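Local structure of oligoribonuclease (Colwellia psychrerythraea, 6A4E) at residues 3-8 with 96-101; 12-17 with 25-30; 46-51 with 78-83. The protein probably acts as an exonuclease that degrades very short RNA oligonucleotides by hydrolysing their phosphodiester bonds. The protein carries 1 engineered substitution. All coordinates share one frame; numbering follows the deposited sequence.

In the fold
The three contacts sit at different depths of one RNase H-like fold. Interaction 2 is the core contact: strands 8-15 and 25-33 pair in the central sheet, and the 12-17 side carries the bound uridine nucleotide. Interaction 3 lies at the surface, where the end of edge strand 39-47 meets the lead-in to helix 82-94. It joins interaction 2 through the sheet, since Leu26 and Ile28 bond to Ile48 and Phe46. Interaction 1 is partly buried and touches neither of the others; it holds the loop before strand 8-15 against the loop after helix 82-94. Regular backbone bonds dominate interaction 2, serine hydroxyls take a share in interaction 3, and packing carries interaction 1.

Interaction 1. Residues 3-8 with 96-101; sequences GNDSNL and WVPQGK
The type I beta turn Asn4-Asn7 leads into strand 8-15, the middle strand of the RNase H-like sheet, and packs against Val97, Pro98 and Lys101. These three belong to the loop that joins helix 82-94 to strand 104-106. The Pro98 ring packs beside the turn. Pro98 CG lies 3.3 Å from Gly3 O and 3.4 Å from Asp5 OD1, and Pro98 CD faces Gly3 O and Asn4 O. The Asp5 side chain crosses the ring at about a right angle. A glycine in place of Pro98 would probably leave a gap beside Gly3 O and take away the ring that borders the Asp5 carboxylate on one side. Lys101 borders the same aspartate, with Lys101 CG 3.3 Å from Asp5 O. The lysine chain bends at chi2 (56°) and runs past the carboxylate, with Lys101 CE 3.7 Å from Asp5 OD2. Lys101 NZ stays 4.8 Å from Asp5 OD2, so any attraction between the charges is probably modest. Val97 uses both methyls. CG1 lies by the carbonyl oxygens of Asn4 and Asn7, and Val97 CG2 meets Asn7 CB at 3.9 Å. The turn also braces itself. Asn4 OD1 accepts from Ser6 N in an Asx turn, and Ser6 OG reaches Asn4 OD1 from the same face at 2.6 Å. Ser6 O in turn accepts from Arg143 of the second subunit. The Asn7 amide has its stronger partner in Met1 O; across the contact Asn7 ND2 gives Trp96 O a weak, bent bond of 3.4 Å (134°).

Interaction 2. Residues 12-17 with 25-30; sequences DLEMTG and ILEIAI. With nucleotides of chain C.
Glu14 sets CG anti to its own carbonyl carbon (chi1 -62°) and bends again at chi2 (-56°), which turns its carboxylate toward U2 of chain C, while neighbouring Glu27 stays extended. The two side chains start side by side, with Glu14 CB 3.7 Å from Glu27 CB. Glu14 OE1 then accepts the ribose hydroxyl O3' of U2 of chain C at 2.7 Å. Met15 N donates to that same O3' in a nearly straight bond (169°), so two groups grip one hydroxyl. Glu27 OE2 is held by a salt bridge to Arg74. Asp12 and Glu14 belong to a DLE sequence consistent with the first acidic motif of DEDD exonucleases, carried on an antiparallel hairpin of the RNase H-like sheet. Asp12 and Ala29 form a hydrogen-bonded pair. Further along, Glu14 O accepts both Leu26 N at 2.7 Å and Glu27 N at 3.1 Å, a classic beta bulge. On the face away from the acids, Leu13 CD1 lies against Ile28 CG2 at 3.6 Å. Leu13 CD2 packs obliquely on Ile25 CD1, and Phe115 and Ile116 of helix 109-119 cover Leu13. Beyond the bulge, Thr16 CG2 meets Leu26 CD2 at 3.5 Å.

Interaction 3. Residues 46-51 with 78-83; sequences FAISQT and SEVSLA
Hydrogen bonds tie Ala47 and Ser49, where edge strand 39-47 runs out, to Ser78 and Val80, just ahead of helix 82-94. Ser78 OG donates to Ala47 O at 2.8 Å, coming from above the carbonyl plane. The hydroxyl is placed by a chi1 of 177°, which sets OG anti to the backbone N. From there Ser78 OG also accepts Val80 N at 2.8 Å, forming an ST turn. Beside it, Ser49 N gives Val80 O a bond of 2.8 Å, and this donor lies in the carbonyl plane.

Apolar contacts flank these bonds. Val80 CG1 touches Phe46 CD1 at 3.9 Å, the two side chains crossing at about a right angle. Ile48 reaches over with its tip: Ile48 CD1 lies 4.1 Å from Leu82 CD1 and close to Val80 CG1. Ala85 of helix 82-94 extends this patch, touching both Phe46 and Ile48.

At the start of that helix Ser81 holds the N-cap position, with a weak bond from His84 N to its OG. The polar bonds thus probably help to fix the chain's approach to the helix, while Val80 and Leu82 add apolar packing on Phe46 and Ile48. With the Ser78 hydroxyl engaged on two sides, its rotation is probably fixed, so the hydroxyl links the turn to the strand end, alongside the Ser49 N to Val80 O bond.

Interaction 1. Residues 3-8 with 96-101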
loop_
_atom_site.group_PDB
_atom_site.type_symbol
_atom_site.label_atom_id
_atom_site.label_comp_id
_atom_site.label_asym_id
_atom_site.label_seq_id
_atom_site.Cartn_x
_atom_site.Cartn_y
_atom_site.Cartn_z
ATOM N N GLY A 3 -2.819 1.683 24.833
ATOM C CA GLY A 3 -1.804 0.649 24.762
ATOM C C GLY A 3 -2.435 -0.611 24.226
ATOM O O GLY A 3 -1.771 -1.630 24.034
ATOM N N ASN A 4 -3.738 -0.536 23.994
ATOM C CA ASN A 4 -4.471 -1.635 23.379
ATOM C C ASN A 4 -3.748 -2.116 22.135
ATOM O O ASN A 4 -3.366 -1.317 21.279
ATOM C CB ASN A 4 -5.902 -1.197 23.042
ATOM C CG ASN A 4 -6.792 -2.350 22.583
ATOM O OD1 ASN A 4 -6.383 -3.204 21.794
ATOM N ND2 ASN A 4 -8.030 -2.359 23.068
ATOM N N ASP A 5 -3.560 -3.425 22.048
ATOM C CA ASP A 5 -2.859 -4.046 20.936
ATOM C C ASP A 5 -3.546 -3.844 19.585
ATOM O O ASP A 5 -2.940 -4.051 18.528
ATOM C CB ASP A 5 -2.706 -5.547 21.195
ATOM C CG ASP A 5 -1.402 -5.893 21.891
ATOM O OD1 ASP A 5 -0.917 -5.064 22.699
ATOM O OD2 ASP A 5 -0.868 -6.995 21.627
ATOM N N SER A 6 -4.819 -3.470 19.613
ATOM C CA SER A 6 -5.615 -3.475 18.387
ATOM C C SER A 6 -5.961 -2.059 17.903
ATOM O O SER A 6 -6.579 -1.914 16.846
ATOM C CB SER A 6 -6.901 -4.277 18.598
ATOM O OG SER A 6 -7.676 -3.639 19.601
ATOM N N ASN A 7 -5.584 -1.041 18.686
ATOM C CA ASN A 7 -5.681 0.369 18.277
ATOM C C ASN A 7 -5.018 0.608 16.925
ATOM O O ASN A 7 -4.148 -0.176 16.511
ATOM C CB ASN A 7 -5.037 1.283 19.318
ATOM C CG ASN A 7 -5.840 1.361 20.606
ATOM O OD1 ASN A 7 -6.811 0.627 20.782
ATOM N ND2 ASN A 7 -5.434 2.250 21.514
ATOM N N LEU A 8 -5.434 1.684 16.249
ATOM C CA LEU A 8 -4.987 2.006 14.888
ATOM C C LEU A 8 -4.397 3.405 14.848
ATOM O O LEU A 8 -4.976 4.333 15.423
ATOM C CB LEU A 8 -6.148 1.907 13.885
ATOM C CG LEU A 8 -6.770 0.533 13.662
ATOM C CD1 LEU A 8 -8.114 0.665 12.983
ATOM C CD2 LEU A 8 -5.833 -0.340 12.814
ATOM N N TRP A 96 0.418 5.247 22.756
ATOM C CA TRP A 96 -0.957 4.832 22.439
ATOM C C TRP A 96 -1.110 3.414 21.902
ATOM O O TRP A 96 -2.147 2.785 22.088
ATOM C CB TRP A 96 -1.570 5.816 21.425
ATOM C CG TRP A 96 -2.032 7.064 22.073
ATOM C CD1 TRP A 96 -1.391 8.270 22.105
ATOM C CD2 TRP A 96 -3.226 7.224 22.846
ATOM N NE1 TRP A 96 -2.126 9.176 22.839
ATOM C CE2 TRP A 96 -3.257 8.554 23.301
ATOM C CE3 TRP A 96 -4.271 6.364 23.204
ATOM C CZ2 TRP A 96 -4.297 9.046 24.082
ATOM C CZ3 TRP A 96 -5.299 6.856 23.986
ATOM C CH2 TRP A 96 -5.305 8.180 24.414
ATOM N N VAL A 97 -0.096 2.933 21.199
ATOM C CA VAL A 97 -0.139 1.623 20.554
ATOM C C VAL A 97 1.222 0.979 20.752
ATOM O O VAL A 97 2.226 1.665 20.675
ATOM C CB VAL A 97 -0.437 1.724 19.034
ATOM C CG1 VAL A 97 -0.870 0.386 18.475
ATOM C CG2 VAL A 97 -1.485 2.780 18.749
ATOM N N PRO A 98 1.271 -0.333 21.029
ATOM C CA PRO A 98 2.587 -0.981 21.134
ATOM C C PRO A 98 3.269 -1.066 19.778
ATOM O O PRO A 98 2.556 -1.136 18.786
ATOM C CB PRO A 98 2.254 -2.391 21.655
ATOM C CG PRO A 98 0.897 -2.264 22.260
ATOM C CD PRO A 98 0.182 -1.242 21.423
ATOM N N GLN A 99 4.602 -1.056 19.738
ATOM C CA GLN A 99 5.349 -1.192 18.485
ATOM C C GLN A 99 4.872 -2.433 17.745
ATOM O O GLN A 99 4.526 -3.425 18.370
ATOM C CB GLN A 99 6.872 -1.259 18.763
ATOM C CG GLN A 99 7.789 -1.578 17.552
ATOM C CD GLN A 99 7.824 -3.060 17.155
ATOM O OE1 GLN A 99 7.872 -3.954 18.011
ATOM N NE2 GLN A 99 7.795 -3.323 15.845
ATOM N N GLY A 100 4.836 -2.367 16.416
ATOM C CA GLY A 100 4.637 -3.540 15.578
ATOM C C GLY A 100 3.196 -3.976 15.407
ATOM O O GLY A 100 2.873 -4.720 14.473
ATOM N N LYS A 101 2.312 -3.503 16.279
ATOM C CA LYS A 101 0.924 -3.969 16.254
ATOM C C LYS A 101 0.062 -3.297 15.176
ATOM O O LYS A 101 -0.625 -3.971 14.407
ATOM C CB LYS A 101 0.280 -3.768 17.635
ATOM C CG LYS A 101 0.181 -5.060 18.457
ATOM C CD LYS A 101 1.545 -5.721 18.618
ATOM C CE LYS A 101 1.455 -7.244 18.732
ATOM N NZ LYS A 101 2.807 -7.891 18.614
#

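Interaction 2. Residues 12-17 with 25-30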
loop_
_atom_site.group_PDB
_atom_site.type_symbol
_atom_site.label_atom_id
_atom_site.label_comp_id
_atom_site.label_asym_id
_atom_site.label_seq_id
_atom_site.Cartn_x
_atom_site.Cartn_y
_atom_site.Cartn_z
ATOM N N ASP A 12 -1.903 11.172 7.634
ATOM C CA ASP A 12 -1.847 11.701 6.287
ATOM C C ASP A 12 -0.652 12.654 6.221
ATOM O O ASP A 12 -0.365 13.411 7.171
ATOM C CB ASP A 12 -3.168 12.393 5.898
ATOM C CG ASP A 12 -3.081 13.110 4.569
ATOM O OD1 ASP A 12 -3.272 12.484 3.491
ATOM O OD2 ASP A 12 -2.793 14.326 4.609
ATOM N N LEU A 13 0.057 12.566 5.101
ATOM C CA LEU A 13 1.216 13.401 4.813
ATOM C C LEU A 13 0.831 14.325 3.664
ATOM O O LEU A 13 -0.036 13.975 2.851
ATOM C CB LEU A 13 2.430 12.532 4.445
ATOM C CG LEU A 13 3.543 12.289 5.483
ATOM C CD1 LEU A 13 2.990 11.827 6.805
ATOM C CD2 LEU A 13 4.566 11.278 4.958
ATOM N N GLU A 14 1.426 15.508 3.612
ATOM C CA GLU A 14 1.376 16.309 2.392
ATOM C C GLU A 14 2.814 16.510 1.933
ATOM O O GLU A 14 3.711 16.683 2.761
ATOM C CB GLU A 14 0.657 17.640 2.611
ATOM C CG GLU A 14 -0.813 17.501 3.033
ATOM C CD GLU A 14 -1.637 16.678 2.044
ATOM O OE1 GLU A 14 -1.435 16.824 0.819
ATOM O OE2 GLU A 14 -2.482 15.872 2.491
ATOM N N MET A 15 3.029 16.446 0.617
ATOM C CA MET A 15 4.368 16.427 0.048
ATOM C C MET A 15 4.480 17.478 -1.050
ATOM O O MET A 15 3.480 18.121 -1.387
ATOM C CB MET A 15 4.701 15.038 -0.507
ATOM C CG MET A 15 4.466 13.897 0.484
ATOM S SD MET A 15 2.714 13.405 0.675
ATOM C CE MET A 15 2.996 11.637 0.644
ATOM N N THR A 16 5.675 17.646 -1.614
ATOM C CA THR A 16 5.878 18.653 -2.656
ATOM C C THR A 16 5.563 18.043 -4.014
ATOM O O THR A 16 5.522 18.732 -5.035
ATOM C CB THR A 16 7.326 19.223 -2.655
ATOM O OG1 THR A 16 8.265 18.172 -2.935
ATOM C CG2 THR A 16 7.657 19.883 -1.298
ATOM N N GLY A 17 5.331 16.738 -4.006
ATOM C CA GLY A 17 4.985 15.999 -5.203
ATOM C C GLY A 17 4.825 14.514 -4.909
ATOM O O GLY A 17 4.568 14.108 -3.763
ATOM N N ILE A 25 8.537 16.210 2.564
ATOM C CA ILE A 25 7.314 16.265 3.349
ATOM C C ILE A 25 7.032 17.687 3.794
ATOM O O ILE A 25 7.924 18.372 4.285
ATOM C CB ILE A 25 7.409 15.353 4.611
ATOM C CG1 ILE A 25 7.536 13.881 4.223
ATOM C CG2 ILE A 25 6.238 15.581 5.566
ATOM C CD1 ILE A 25 8.080 13.035 5.329
ATOM N N LEU A 26 5.774 18.101 3.649
ATOM C CA LEU A 26 5.318 19.412 4.067
ATOM C C LEU A 26 4.425 19.335 5.293
ATOM O O LEU A 26 4.345 20.296 6.064
ATOM C CB LEU A 26 4.541 20.092 2.943
ATOM C CG LEU A 26 5.244 20.240 1.604
ATOM C CD1 LEU A 26 4.297 20.862 0.586
ATOM C CD2 LEU A 26 6.484 21.093 1.809
ATOM N N GLU A 27 3.717 18.225 5.464
ATOM C CA GLU A 27 2.749 18.163 6.552
ATOM C C GLU A 27 2.534 16.747 7.069
ATOM O O GLU A 27 2.590 15.789 6.309
ATOM C CB GLU A 27 1.417 18.750 6.102
ATOM C CG GLU A 27 0.550 19.219 7.252
ATOM C CD GLU A 27 -0.833 19.671 6.797
ATOM O OE1 GLU A 27 -1.223 19.359 5.646
ATOM O OE2 GLU A 27 -1.531 20.335 7.598
ATOM N N ILE A 28 2.285 16.636 8.373
ATOM C CA ILE A 28 2.021 15.362 9.041
ATOM C C ILE A 28 0.908 15.549 10.057
ATOM O O ILE A 28 0.999 16.452 10.891
ATOM C CB ILE A 28 3.253 14.789 9.834
ATOM C CG1 ILE A 28 4.575 15.061 9.130
ATOM C CG2 ILE A 28 3.083 13.285 10.099
ATOM C CD1 ILE A 28 5.769 14.545 9.911
ATOM N N ALA A 29 -0.112 14.689 10.003
ATOM C CA ALA A 29 -1.084 14.578 11.083
ATOM C C ALA A 29 -1.312 13.115 11.436
ATOM O O ALA A 29 -1.252 12.251 10.560
ATOM C CB ALA A 29 -2.387 15.233 10.705
ATOM N N ILE A 30 -1.590 12.861 12.716
ATOM C CA ILE A 30 -1.815 11.513 13.239
ATOM C C ILE A 30 -3.073 11.477 14.088
ATOM O O ILE A 30 -3.256 12.330 14.977
ATOM C CB ILE A 30 -0.634 11.009 14.132
ATOM C CG1 ILE A 30 0.719 11.250 13.464
ATOM C CG2 ILE A 30 -0.810 9.539 14.491
ATOM C CD1 ILE A 30 1.876 11.077 14.403
ATOM P P U C 2 -3.667 13.431 -1.001
ATOM O OP1 U C 2 -3.902 13.612 0.468
ATOM O OP2 U C 2 -4.732 13.792 -1.983
ATOM O "O5'" U C 2 -2.343 14.222 -1.407
ATOM C "C5'" U C 2 -1.064 13.800 -0.941
ATOM C "C4'" U C 2 0.065 14.333 -1.795
ATOM O "O4'" U C 2 0.107 13.651 -3.075
ATOM C "C3'" U C 2 0.001 15.805 -2.171
ATOM O "O3'" U C 2 0.393 16.663 -1.116
ATOM C "C2'" U C 2 0.910 15.872 -3.397
ATOM O "O2'" U C 2 2.284 15.915 -3.029
ATOM C "C1'" U C 2 0.628 14.522 -4.061
ATOM N N1 U C 2 -0.335 14.632 -5.183
ATOM C C2 U C 2 0.123 15.194 -6.374
ATOM O O2 U C 2 1.266 15.602 -6.529
ATOM N N3 U C 2 -0.810 15.261 -7.376
ATOM C C4 U C 2 -2.123 14.832 -7.306
ATOM O O4 U C 2 -2.855 14.963 -8.292
ATOM C C5 U C 2 -2.513 14.271 -6.044
ATOM C C6 U C 2 -1.629 14.184 -5.047
#

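Interaction 3. Residues 46-51 with 78-83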
loop_
_atom_site.group_PDB
_atom_site.type_symbol
_atom_site.label_atom_id
_atom_site.label_comp_id
_atom_site.label_asym_id
_atom_site.label_seq_id
_atom_site.Cartn_x
_atom_site.Cartn_y
_atom_site.Cartn_z
ATOM N N PHE A 46 1.934 19.274 12.395
ATOM C CA PHE A 46 3.176 19.909 12.019
ATOM C C PHE A 46 3.162 20.308 10.546
ATOM O O PHE A 46 3.121 19.441 9.667
ATOM C CB PHE A 46 4.378 18.976 12.276
ATOM C CG PHE A 46 4.582 18.604 13.722
ATOM C CD1 PHE A 46 4.939 19.570 14.666
ATOM C CD2 PHE A 46 4.455 17.280 14.135
ATOM C CE1 PHE A 46 5.132 19.226 15.988
ATOM C CE2 PHE A 46 4.665 16.927 15.468
ATOM C CZ PHE A 46 5.002 17.904 16.389
ATOM N N ALA A 47 3.220 21.608 10.278
ATOM C CA ALA A 47 3.683 22.069 8.980
ATOM C C ALA A 47 5.218 22.090 9.038
ATOM O O ALA A 47 5.803 22.629 9.986
ATOM C CB ALA A 47 3.110 23.439 8.644
ATOM N N ILE A 48 5.869 21.486 8.045
ATOM C CA ILE A 48 7.320 21.342 8.077
ATOM C C ILE A 48 7.999 22.546 7.441
ATOM O O ILE A 48 7.717 22.899 6.272
ATOM C CB ILE A 48 7.791 20.048 7.356
ATOM C CG1 ILE A 48 7.177 18.810 8.013
ATOM C CG2 ILE A 48 9.283 19.934 7.409
ATOM C CD1 ILE A 48 7.433 18.729 9.485
ATOM N N SER A 49 8.894 23.177 8.202
ATOM C CA SER A 49 9.696 24.281 7.676
ATOM C C SER A 49 10.460 23.839 6.436
ATOM O O SER A 49 11.227 22.867 6.473
ATOM C CB SER A 49 10.680 24.809 8.731
ATOM O OG SER A 49 11.522 25.830 8.189
ATOM N N GLN A 50 10.237 24.562 5.341
ATOM C CA GLN A 50 10.889 24.308 4.060
ATOM C C GLN A 50 11.281 25.669 3.453
ATOM O O GLN A 50 10.602 26.674 3.698
ATOM C CB GLN A 50 9.948 23.525 3.145
ATOM C CG GLN A 50 10.619 22.475 2.283
ATOM C CD GLN A 50 11.165 21.290 3.069
ATOM O OE1 GLN A 50 12.362 20.979 2.993
ATOM N NE2 GLN A 50 10.289 20.604 3.810
ATOM N N THR A 51 12.380 25.726 2.701
ATOM C CA THR A 51 12.845 27.002 2.139
ATOM C C THR A 51 11.976 27.417 0.950
ATOM O O THR A 51 11.275 26.583 0.353
ATOM C CB THR A 51 14.328 26.935 1.707
ATOM O OG1 THR A 51 14.477 26.130 0.530
ATOM C CG2 THR A 51 15.174 26.342 2.822
ATOM N N SER A 78 6.630 28.335 9.355
ATOM C CA SER A 78 7.108 27.330 10.318
ATOM C C SER A 78 8.619 27.390 10.605
ATOM O O SER A 78 9.428 27.640 9.693
ATOM C CB SER A 78 6.780 25.926 9.814
ATOM O OG SER A 78 7.297 24.931 10.682
ATOM N N GLU A 79 8.977 27.138 11.868
ATOM C CA GLU A 79 10.351 26.848 12.289
ATOM C C GLU A 79 10.578 25.363 12.604
ATOM O O GLU A 79 11.633 24.980 13.122
ATOM C CB GLU A 79 10.705 27.635 13.538
ATOM C CG GLU A 79 10.854 29.119 13.360
ATOM C CD GLU A 79 11.304 29.753 14.649
ATOM O OE1 GLU A 79 11.294 29.028 15.673
ATOM O OE2 GLU A 79 11.669 30.947 14.643
ATOM N N VAL A 80 9.581 24.534 12.312
ATOM C CA VAL A 80 9.600 23.125 12.680
ATOM C C VAL A 80 10.418 22.303 11.698
ATOM O O VAL A 80 10.140 22.282 10.504
ATOM C CB VAL A 80 8.161 22.549 12.748
ATOM C CG1 VAL A 80 8.194 21.034 12.982
ATOM C CG2 VAL A 80 7.329 23.283 13.818
ATOM N N SER A 81 11.439 21.621 12.195
ATOM C CA SER A 81 12.224 20.774 11.318
ATOM C C SER A 81 11.594 19.387 11.239
ATOM O O SER A 81 10.861 18.967 12.146
ATOM C CB SER A 81 13.664 20.680 11.812
ATOM O OG SER A 81 13.692 20.003 13.045
ATOM N N LEU A 82 11.879 18.670 10.156
ATOM C CA LEU A 82 11.411 17.305 10.035
ATOM C C LEU A 82 11.913 16.477 11.196
ATOM O O LEU A 82 11.159 15.697 11.754
ATOM C CB LEU A 82 11.856 16.691 8.715
ATOM C CG LEU A 82 11.211 15.345 8.377
ATOM C CD1 LEU A 82 9.673 15.453 8.380
ATOM C CD2 LEU A 82 11.708 14.931 7.028
ATOM N N ALA A 83 13.176 16.668 11.571
ATOM C CA ALA A 83 13.780 15.934 12.691
ATOM C C ALA A 83 12.956 16.025 13.977
ATOM O O ALA A 83 12.837 15.040 14.713
ATOM C CB ALA A 83 15.199 16.431 12.963
#